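PDB 4MI2: putative enoyl-CoA hydratase/isomerase from Mycobacterium abscessus, which probably isomerises the ring-epoxidised form of phenylacetyl-CoA during phenylacetate breakdown, as a member of the crotonase-like enoyl-CoA hydratase/isomerase family. Local coordinates for residues P178-T182 and W183-H187; A154-P157 and R158-A162; Q69-A72 and E73-A77. All coordinates share one frame; numbering follows the deposited sequence.

Contact 1: P178-T182 and W183-H187; sequences PTAHT and WGLVH
Thr-179 and Trp-183 lie side by side one helical turn apart, pointing the same way, and the threonine methyl rests over one face of the indole. Its CG2 stands 3.7 Å from the centroid of the five-membered ring of Trp-183, 20° off the ring normal, a CH-pi contact. With OG1 at chi1 -52°, beside the backbone N, CG2 falls anti to that nitrogen and over the ring; the hydroxyl is thereby directed to Asp-176, just before the helix. Arg-164 adds a cation-pi contact to the same indole.

Past Trp-183 the helix closes in a Schellman motif, Gly-184 taking the positive phi. Leu-185 N reaches back to Ala-180 O at 2.8 Å, and Gly-184 N meets His-181 O at 3.1 Å from above the carbonyl plane. The turn brings the methyl of Ala-180 to CB of Leu-185 and to CG2 of Val-186. His-181 extends alongside the departing chain, and its NE2 makes a weak bond of 3.1 Å to His-187 O, which lies at the ring edge. Water 1 donates to Val-186 O at 3.0 Å, above one face of that imidazole, toward its rim; it is modelled doubtfully close to His-181 O. His-187 itself turns elsewhere, bonding Ser-163 O of the second subunit.

Ala-180 O and His-181 O are thus met by backbone N-H groups of the returning chain, while Ala-180, Leu-185 and Val-186 present an apolar side to Phe-137.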
ATOM      1  N   PRO B 178     -18.773   0.721   8.887  1.00 26.60           N
ATOM      2  CA  PRO B 178     -17.807  -0.107   9.640  1.00 27.17           C
ATOM      3  C   PRO B 178     -16.813  -0.887   8.755  1.00 26.58           C
ATOM      4  O   PRO B 178     -15.640  -1.006   9.113  1.00 26.49           O
ATOM      5  CB  PRO B 178     -18.693  -1.056  10.467  1.00 27.82           C
ATOM      6  CG  PRO B 178     -20.091  -0.885   9.950  1.00 28.02           C
ATOM      7  CD  PRO B 178     -20.174   0.418   9.226  1.00 27.03           C
ATOM      8  N   THR B 179     -17.270  -1.402   7.618  1.00 26.19           N
ATOM      9  CA  THR B 179     -16.350  -1.993   6.646  1.00 25.98           C
ATOM     10  C   THR B 179     -15.330  -0.946   6.161  1.00 25.30           C
ATOM     11  O   THR B 179     -14.127  -1.215   6.115  1.00 25.07           O
ATOM     12  CB  THR B 179     -17.103  -2.555   5.433  1.00 26.27           C
ATOM     13  OG1 THR B 179     -18.141  -3.424   5.880  1.00 27.03           O
ATOM     14  CG2 THR B 179     -16.156  -3.334   4.514  1.00 26.53           C
ATOM     15  N   ALA B 180     -15.820   0.245   5.820  1.00 24.45           N
ATOM     16  CA  ALA B 180     -14.968   1.350   5.401  1.00 23.91           C
ATOM     17  C   ALA B 180     -13.928   1.686   6.461  1.00 24.04           C
ATOM     18  O   ALA B 180     -12.779   1.973   6.144  1.00 23.23           O
ATOM     19  CB  ALA B 180     -15.814   2.576   5.095  1.00 23.50           C
ATOM     20  N   HIS B 181     -14.345   1.666   7.719  1.00 25.08           N
ATOM     21  CA  HIS B 181     -13.435   1.920   8.829  1.00 26.23           C
ATOM     22  C   HIS B 181     -12.361   0.830   8.927  1.00 25.91           C
ATOM     23  O   HIS B 181     -11.174   1.124   8.958  1.00 25.79           O
ATOM     24  CB  HIS B 181     -14.203   2.022  10.146  1.00 27.75           C
ATOM     25  CG  HIS B 181     -13.392   2.604  11.259  1.00 29.38           C
ATOM     26  ND1 HIS B 181     -13.059   1.891  12.388  1.00 30.72           N
ATOM     27  CD2 HIS B 181     -12.813   3.822  11.396  1.00 29.75           C
ATOM     28  CE1 HIS B 181     -12.327   2.653  13.185  1.00 31.47           C
ATOM     29  NE2 HIS B 181     -12.158   3.827  12.602  1.00 30.68           N
ATOM     30  N   THR B 182     -12.777  -0.427   8.955  1.00 25.76           N
ATOM     31  CA  THR B 182     -11.814  -1.526   9.019  1.00 25.86           C
ATOM     32  C   THR B 182     -10.828  -1.479   7.847  1.00 24.75           C
ATOM     33  O   THR B 182      -9.634  -1.702   8.039  1.00 24.68           O
ATOM     34  CB  THR B 182     -12.517  -2.898   9.041  1.00 26.62           C
ATOM     35  OG1 THR B 182     -13.521  -2.910  10.066  1.00 27.34           O
ATOM     36  CG2 THR B 182     -11.516  -4.014   9.307  1.00 27.34           C
ATOM     37  N   TRP B 183     -11.326  -1.174   6.649  1.00 23.52           N
ATOM     38  CA  TRP B 183     -10.490  -1.132   5.434  1.00 22.84           C
ATOM     39  C   TRP B 183      -9.553   0.084   5.338  1.00 22.32           C
ATOM     40  O   TRP B 183      -8.636   0.101   4.505  1.00 21.88           O
ATOM     41  CB  TRP B 183     -11.370  -1.168   4.189  1.00 22.52           C
ATOM     42  CG  TRP B 183     -11.999  -2.478   3.897  1.00 22.72           C
ATOM     43  CD1 TRP B 183     -12.034  -3.586   4.709  1.00 23.45           C
ATOM     44  CD2 TRP B 183     -12.725  -2.824   2.716  1.00 22.60           C
ATOM     45  NE1 TRP B 183     -12.721  -4.606   4.087  1.00 23.54           N
ATOM     46  CE2 TRP B 183     -13.155  -4.164   2.863  1.00 23.10           C
ATOM     47  CE3 TRP B 183     -13.038  -2.142   1.536  1.00 22.31           C
ATOM     48  CZ2 TRP B 183     -13.898  -4.828   1.880  1.00 23.18           C
ATOM     49  CZ3 TRP B 183     -13.779  -2.805   0.557  1.00 22.42           C
ATOM     50  CH2 TRP B 183     -14.197  -4.133   0.738  1.00 22.79           C
ATOM     51  N   GLY B 184      -9.797   1.096   6.170  1.00 22.35           N
ATOM     52  CA  GLY B 184      -9.014   2.335   6.173  1.00 22.08           C
ATOM     53  C   GLY B 184      -9.480   3.373   5.161  1.00 21.76           C
ATOM     54  O   GLY B 184      -8.739   4.294   4.832  1.00 21.11           O
ATOM     55  N   LEU B 185     -10.703   3.213   4.661  1.00 22.13           N
ATOM     56  CA  LEU B 185     -11.303   4.176   3.746  1.00 22.36           C
ATOM     57  C   LEU B 185     -11.680   5.466   4.476  1.00 22.74           C
ATOM     58  O   LEU B 185     -11.702   6.533   3.870  1.00 22.88           O
ATOM     59  CB  LEU B 185     -12.546   3.587   3.082  1.00 22.46           C
ATOM     60  CG  LEU B 185     -13.138   4.426   1.936  1.00 22.54           C
ATOM     61  CD1 LEU B 185     -12.224   4.401   0.717  1.00 22.53           C
ATOM     62  CD2 LEU B 185     -14.527   3.945   1.550  1.00 22.82           C
ATOM     63  N   VAL B 186     -12.005   5.356   5.761  1.00 23.09           N
ATOM     64  CA  VAL B 186     -12.287   6.525   6.596  1.00 23.61           C
ATOM     65  C   VAL B 186     -11.540   6.384   7.921  1.00 23.93           C
ATOM     66  O   VAL B 186     -11.201   5.270   8.329  1.00 24.02           O
ATOM     67  CB  VAL B 186     -13.806   6.710   6.853  1.00 23.86           C
ATOM     68  CG1 VAL B 186     -14.545   6.910   5.538  1.00 23.75           C
ATOM     69  CG2 VAL B 186     -14.397   5.536   7.630  1.00 24.14           C
ATOM     70  N   HIS B 187     -11.291   7.505   8.589  1.00 24.03           N
ATOM     71  CA  HIS B 187     -10.545   7.488   9.847  1.00 24.75           C
ATOM     72  C   HIS B 187     -11.423   7.201  11.056  1.00 25.75           C
ATOM     73  O   HIS B 187     -10.950   6.659  12.042  1.00 25.70           O
ATOM     74  CB  HIS B 187      -9.821   8.810  10.052  1.00 24.33           C
ATOM     75  CG  HIS B 187      -8.777   9.077   9.020  1.00 24.31           C
ATOM     76  ND1 HIS B 187      -9.081   9.511   7.746  1.00 23.48           N
ATOM     77  CD2 HIS B 187      -7.432   8.943   9.062  1.00 24.04           C
ATOM     78  CE1 HIS B 187      -7.969   9.644   7.052  1.00 23.18           C
ATOM     79  NE2 HIS B 187      -6.954   9.308   7.828  1.00 23.76           N
TER
HETATM   80  O   HOH W   1      -9.822   3.086   9.858  1.00 33.67           O

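Contact 2: A154-P157 and R158-A162; sequences ASLP and RLIGA
Ala-154 and Arg-158 meet twice, once through the backbone and once through their side chains. Arg-158 N donates to Ala-154 O at 3.1 Å, in the carbonyl plane, and CB of Ala-154 lies over the centre of the guanidinium, 3.7 Å from CZ of Arg-158. The arginine chain, extended from CG to NE, runs back past the Ala-154 carbonyl to place its flat end there. NE and NH2 donate to the third subunit: NE to Ala-225 O, NH2 to Asn-224 O and Ala-227 O.

Pro-157 has no N-H to give to the turn before, and the helix is kinked at that point. The following donors keep the ladder going. Leu-159 N reaches Ser-155 O at 3.1 Å and makes a weak second bond to Leu-156 O, whose main donor is Ile-160 N at 3.0 Å and 167°. Pro-157 O is taken by Gly-161 N at 2.7 Å. Gly-161 leaves the helix with positive phi and also stands at the N-cap position of the next one. The hydroxyl of Ser-155 bonds Ala-151 O.

On the buried side, the CD1 atoms of Leu-156 and Ile-160 are 3.8 Å apart, the two chains crossing obliquely. Three neighbouring carbonyls accepting from one guanidinium, with an alanine methyl against its face, imply that Arg-158 is held in a set orientation at the trimer interface, its charge probably eased by those oxygens.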
ATOM      1  N   ALA B 154      -6.729   6.004  -8.817  1.00 13.58           N
ATOM      2  CA  ALA B 154      -5.531   6.124  -8.002  1.00 13.69           C
ATOM      3  C   ALA B 154      -5.870   6.151  -6.503  1.00 13.73           C
ATOM      4  O   ALA B 154      -5.320   5.379  -5.718  1.00 13.80           O
ATOM      5  CB  ALA B 154      -4.773   7.384  -8.390  1.00 13.72           C
ATOM      6  N   SER B 155      -6.766   7.050  -6.118  1.00 13.70           N
ATOM      7  CA  SER B 155      -7.060   7.290  -4.714  1.00 13.82           C
ATOM      8  C   SER B 155      -7.684   6.077  -4.014  1.00 14.00           C
ATOM      9  O   SER B 155      -7.356   5.798  -2.869  1.00 14.13           O
ATOM     10  CB  SER B 155      -7.961   8.520  -4.552  1.00 13.74           C
ATOM     11  OG  SER B 155      -9.209   8.326  -5.197  1.00 13.66           O
ATOM     12  N   LEU B 156      -8.548   5.332  -4.693  1.00 14.14           N
ATOM     13  CA  LEU B 156      -9.176   4.200  -4.035  1.00 14.43           C
ATOM     14  C   LEU B 156      -8.161   3.094  -3.687  1.00 14.77           C
ATOM     15  O   LEU B 156      -8.103   2.670  -2.539  1.00 14.93           O
ATOM     16  CB  LEU B 156     -10.377   3.660  -4.826  1.00 14.40           C
ATOM     17  CG  LEU B 156     -11.203   2.565  -4.119  1.00 14.62           C
ATOM     18  CD1 LEU B 156     -11.846   3.075  -2.829  1.00 14.70           C
ATOM     19  CD2 LEU B 156     -12.270   2.021  -5.052  1.00 14.63           C
ATOM     20  N   PRO B 157      -7.362   2.622  -4.661  1.00 15.03           N
ATOM     21  CA  PRO B 157      -6.417   1.572  -4.248  1.00 15.52           C
ATOM     22  C   PRO B 157      -5.341   2.050  -3.273  1.00 15.95           C
ATOM     23  O   PRO B 157      -4.871   1.259  -2.448  1.00 16.23           O
ATOM     24  CB  PRO B 157      -5.781   1.104  -5.569  1.00 15.40           C
ATOM     25  CG  PRO B 157      -6.131   2.143  -6.570  1.00 15.11           C
ATOM     26  CD  PRO B 157      -7.422   2.750  -6.124  1.00 14.91           C
ATOM     27  N   ARG B 158      -4.958   3.323  -3.374  1.00 16.14           N
ATOM     28  CA  ARG B 158      -3.976   3.899  -2.462  1.00 16.62           C
ATOM     29  C   ARG B 158      -4.482   3.914  -1.015  1.00 16.77           C
ATOM     30  O   ARG B 158      -3.678   3.822  -0.101  1.00 16.91           O
ATOM     31  CB  ARG B 158      -3.560   5.312  -2.912  1.00 16.78           C
ATOM     32  CG  ARG B 158      -2.609   5.281  -4.103  1.00 17.16           C
ATOM     33  CD  ARG B 158      -2.238   6.680  -4.589  1.00 17.51           C
ATOM     34  NE  ARG B 158      -1.774   6.670  -5.978  1.00 17.72           N
ATOM     35  CZ  ARG B 158      -1.460   7.757  -6.677  1.00 17.95           C
ATOM     36  NH1 ARG B 158      -1.549   8.954  -6.107  1.00 18.20           N
ATOM     37  NH2 ARG B 158      -1.054   7.651  -7.945  1.00 17.87           N
ATOM     38  N   LEU B 159      -5.801   4.020  -0.825  1.00 16.77           N
ATOM     39  CA  LEU B 159      -6.405   4.013   0.511  1.00 17.05           C
ATOM     40  C   LEU B 159      -6.695   2.606   1.038  1.00 16.99           C
ATOM     41  O   LEU B 159      -6.400   2.321   2.185  1.00 16.95           O
ATOM     42  CB  LEU B 159      -7.710   4.813   0.543  1.00 17.30           C
ATOM     43  CG  LEU B 159      -7.671   6.334   0.370  1.00 17.55           C
ATOM     44  CD1 LEU B 159      -9.020   6.915   0.773  1.00 17.71           C
ATOM     45  CD2 LEU B 159      -6.576   6.989   1.200  1.00 17.86           C
ATOM     46  N   ILE B 160      -7.287   1.736   0.217  1.00 16.71           N
ATOM     47  CA  ILE B 160      -7.727   0.424   0.705  1.00 16.82           C
ATOM     48  C   ILE B 160      -6.976  -0.767   0.114  1.00 16.91           C
ATOM     49  O   ILE B 160      -7.283  -1.917   0.436  1.00 17.19           O
ATOM     50  CB  ILE B 160      -9.259   0.217   0.518  1.00 16.76           C
ATOM     51  CG1 ILE B 160      -9.648   0.164  -0.960  1.00 16.44           C
ATOM     52  CG2 ILE B 160     -10.048   1.306   1.231  1.00 16.70           C
ATOM     53  CD1 ILE B 160     -11.097  -0.215  -1.172  1.00 16.48           C
ATOM     54  N   GLY B 161      -6.000  -0.504  -0.747  1.00 16.74           N
ATOM     55  CA  GLY B 161      -5.215  -1.570  -1.363  1.00 16.84           C
ATOM     56  C   GLY B 161      -5.816  -2.035  -2.671  1.00 16.69           C
ATOM     57  O   GLY B 161      -6.993  -1.783  -2.959  1.00 16.46           O
ATOM     58  N   ALA B 162      -5.001  -2.737  -3.457  1.00 16.77           N
ATOM     59  CA  ALA B 162      -5.360  -3.119  -4.819  1.00 16.64           C
ATOM     60  C   ALA B 162      -6.465  -4.189  -4.883  1.00 16.81           C
ATOM     61  O   ALA B 162      -7.312  -4.151  -5.776  1.00 16.47           O
ATOM     62  CB  ALA B 162      -4.124  -3.598  -5.563  1.00 16.72           C
TER

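Contact 3: Q69-A72 and E73-A77; sequences QDLA and EHVEA
Asp-70 caps the first turn of helix 71-80 by reaching forward to Glu-73, and Gln-69 reinforces the same turn from the residue before. The side chain of Gln-69 leads through the contact. From CB it sets out with CG anti to the backbone N (chi1 170°), and CG then comes 3.9 Å from CB of His-74, oblique to the imidazole. A bend at chi2 turns the chain back along the start of the helix, so that the two side chains cross at about a right angle, their amide and ring planes 52° apart. At the tip, OE1 accepts from Tyr-93 OH and Lys-37 NZ. NE2 donates to Asp-70 O at 2.9 Å, in the carbonyl plane and on a lone pair, and gives a second bond to water 2, whose further link to OE1 of Glu-73 is doubtfully short. With both ends of the amide engaged, its rotation is well defined.

Asp-70 O also receives His-74 N at 3.1 Å, so one carbonyl is gripped by a side-chain amide and a backbone donor. The carboxylate of Asp-70 takes Glu-73 N at 2.9 Å through OD2, on the anti side and 28° out of its plane. OD1 forms a salt bridge with Arg-25, which may offset the nearness of the Glu-73 carboxylate, 4.5 Å away between Asp-70 OD2 and Glu-73 OE2. The latter residue's OE1 also accepts from Arg-34 N.

On the side facing the third subunit Leu-71 CD1 touches Val-75 CG2 at 4.1 Å; Leu-71 packs on Phe-256 and Val-75 on Val-253 of that subunit, where His-74 NE2 bonds His-249 NE2. An aspartate N-cap opening a short helix is what this contact represents, here placed on a subunit interface of the crotonase-type trimer.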
ATOM      1  N   GLN B  69     -22.243  12.483 -10.559  1.00 19.07           N
ATOM      2  CA  GLN B  69     -22.739  13.236 -11.716  1.00 19.67           C
ATOM      3  C   GLN B  69     -24.260  13.361 -11.728  1.00 20.51           C
ATOM      4  O   GLN B  69     -24.979  12.401 -11.435  1.00 20.84           O
ATOM      5  CB  GLN B  69     -22.276  12.549 -13.012  1.00 19.54           C
ATOM      6  CG  GLN B  69     -22.905  13.071 -14.298  1.00 19.74           C
ATOM      7  CD  GLN B  69     -22.609  14.531 -14.558  1.00 19.92           C
ATOM      8  OE1 GLN B  69     -21.481  14.999 -14.344  1.00 19.78           O
ATOM      9  NE2 GLN B  69     -23.611  15.261 -15.049  1.00 20.13           N
ATOM     10  N   ASP B  70     -24.754  14.540 -12.084  1.00 21.26           N
ATOM     11  CA  ASP B  70     -26.189  14.715 -12.254  1.00 22.17           C
ATOM     12  C   ASP B  70     -26.700  13.880 -13.445  1.00 22.31           C
ATOM     13  O   ASP B  70     -26.207  14.003 -14.569  1.00 22.15           O
ATOM     14  CB  ASP B  70     -26.527  16.188 -12.442  1.00 22.82           C
ATOM     15  CG  ASP B  70     -27.999  16.414 -12.634  1.00 23.54           C
ATOM     16  OD1 ASP B  70     -28.745  16.306 -11.645  1.00 24.26           O
ATOM     17  OD2 ASP B  70     -28.410  16.680 -13.778  1.00 24.13           O
ATOM     18  N   LEU B  71     -27.691  13.036 -13.184  1.00 22.84           N
ATOM     19  CA  LEU B  71     -28.206  12.094 -14.185  1.00 23.33           C
ATOM     20  C   LEU B  71     -28.895  12.803 -15.349  1.00 23.62           C
ATOM     21  O   LEU B  71     -28.632  12.491 -16.506  1.00 23.30           O
ATOM     22  CB  LEU B  71     -29.179  11.099 -13.524  1.00 23.95           C
ATOM     23  CG  LEU B  71     -29.884  10.079 -14.431  1.00 24.49           C
ATOM     24  CD1 LEU B  71     -28.875   9.098 -14.994  1.00 24.21           C
ATOM     25  CD2 LEU B  71     -30.989   9.342 -13.683  1.00 25.12           C
ATOM     26  N   ALA B  72     -29.769  13.761 -15.038  1.00 24.17           N
ATOM     27  CA  ALA B  72     -30.539  14.452 -16.073  1.00 24.96           C
ATOM     28  C   ALA B  72     -29.634  15.185 -17.057  1.00 25.22           C
ATOM     29  O   ALA B  72     -29.853  15.126 -18.272  1.00 25.32           O
ATOM     30  CB  ALA B  72     -31.547  15.415 -15.455  1.00 25.36           C
ATOM     31  N   GLU B  73     -28.610  15.860 -16.538  1.00 25.30           N
ATOM     32  CA  GLU B  73     -27.686  16.591 -17.403  1.00 25.65           C
ATOM     33  C   GLU B  73     -26.851  15.610 -18.212  1.00 25.27           C
ATOM     34  O   GLU B  73     -26.501  15.864 -19.362  1.00 25.69           O
ATOM     35  CB  GLU B  73     -26.773  17.496 -16.580  1.00 26.12           C
ATOM     36  CG  GLU B  73     -26.876  18.954 -16.976  1.00 27.05           C
ATOM     37  CD  GLU B  73     -26.427  19.896 -15.879  1.00 26.98           C
ATOM     38  OE1 GLU B  73     -25.254  19.801 -15.469  1.00 26.24           O
ATOM     39  OE2 GLU B  73     -27.248  20.738 -15.448  1.00 27.55           O
ATOM     40  N   HIS B  74     -26.528  14.481 -17.605  1.00 24.70           N
ATOM     41  CA  HIS B  74     -25.781  13.463 -18.306  1.00 24.55           C
ATOM     42  C   HIS B  74     -26.600  12.827 -19.439  1.00 24.74           C
ATOM     43  O   HIS B  74     -26.085  12.619 -20.535  1.00 23.96           O
ATOM     44  CB  HIS B  74     -25.286  12.393 -17.343  1.00 24.19           C
ATOM     45  CG  HIS B  74     -24.558  11.295 -18.031  1.00 24.14           C
ATOM     46  ND1 HIS B  74     -23.302  11.461 -18.570  1.00 24.02           N
ATOM     47  CD2 HIS B  74     -24.937  10.033 -18.329  1.00 24.26           C
ATOM     48  CE1 HIS B  74     -22.929  10.335 -19.152  1.00 24.02           C
ATOM     49  NE2 HIS B  74     -23.906   9.457 -19.022  1.00 24.09           N
ATOM     50  N   VAL B  75     -27.863  12.517 -19.169  1.00 25.51           N
ATOM     51  CA  VAL B  75     -28.755  11.968 -20.197  1.00 26.43           C
ATOM     52  C   VAL B  75     -28.855  12.901 -21.414  1.00 27.42           C
ATOM     53  O   VAL B  75     -28.778  12.448 -22.552  1.00 27.13           O
ATOM     54  CB  VAL B  75     -30.158  11.668 -19.617  1.00 26.75           C
ATOM     55  CG1 VAL B  75     -31.197  11.472 -20.717  1.00 27.10           C
ATOM     56  CG2 VAL B  75     -30.106  10.443 -18.713  1.00 26.59           C
ATOM     57  N   GLU B  76     -29.006  14.198 -21.157  1.00 28.93           N
ATOM     58  CA  GLU B  76     -29.124  15.211 -22.207  1.00 30.94           C
ATOM     59  C   GLU B  76     -27.869  15.285 -23.095  1.00 30.57           C
ATOM     60  O   GLU B  76     -27.972  15.378 -24.316  1.00 31.11           O
ATOM     61  CB  GLU B  76     -29.411  16.576 -21.567  1.00 32.82           C
ATOM     62  CG  GLU B  76     -29.645  17.721 -22.543  1.00 35.08           C
ATOM     63  CD  GLU B  76     -29.735  19.077 -21.845  1.00 37.24           C
ATOM     64  OE1 GLU B  76     -28.858  19.394 -21.002  1.00 38.36           O
ATOM     65  OE2 GLU B  76     -30.681  19.838 -22.143  1.00 39.08           O
ATOM     66  N   ALA B  77     -26.692  15.252 -22.477  1.00 29.78           N
ATOM     67  CA  ALA B  77     -25.428  15.258 -23.215  1.00 29.36           C
ATOM     68  C   ALA B  77     -25.271  13.992 -24.053  1.00 29.40           C
ATOM     69  O   ALA B  77     -24.803  14.046 -25.201  1.00 28.66           O
ATOM     70  CB  ALA B  77     -24.255  15.379 -22.249  1.00 28.65           C
TER
HETATM   71  O   HOH W   2     -23.529  18.165 -15.932  1.00 26.41           O

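Overall arrangement
Contacts 1 and 2 are neighbours, their centres 12 Å apart, whereas contact 3 stands well off, with its centre 31 Å from that of contact 1 and 28 Å from that of contact 2. Leu-185 joins the first two: its CD1 lies 3.8 Å from CD1 of Leu-156 and also packs on Leu-159 and Ile-160, so the exit of helix 177-183 sits against the end of helix 152-160. No atom of contact 3 comes nearer than about 15 Å to contact 2. All three are nevertheless related through the assembly: contacts 1 and 2 both reach the second subunit, contacts 2 and 3 the third.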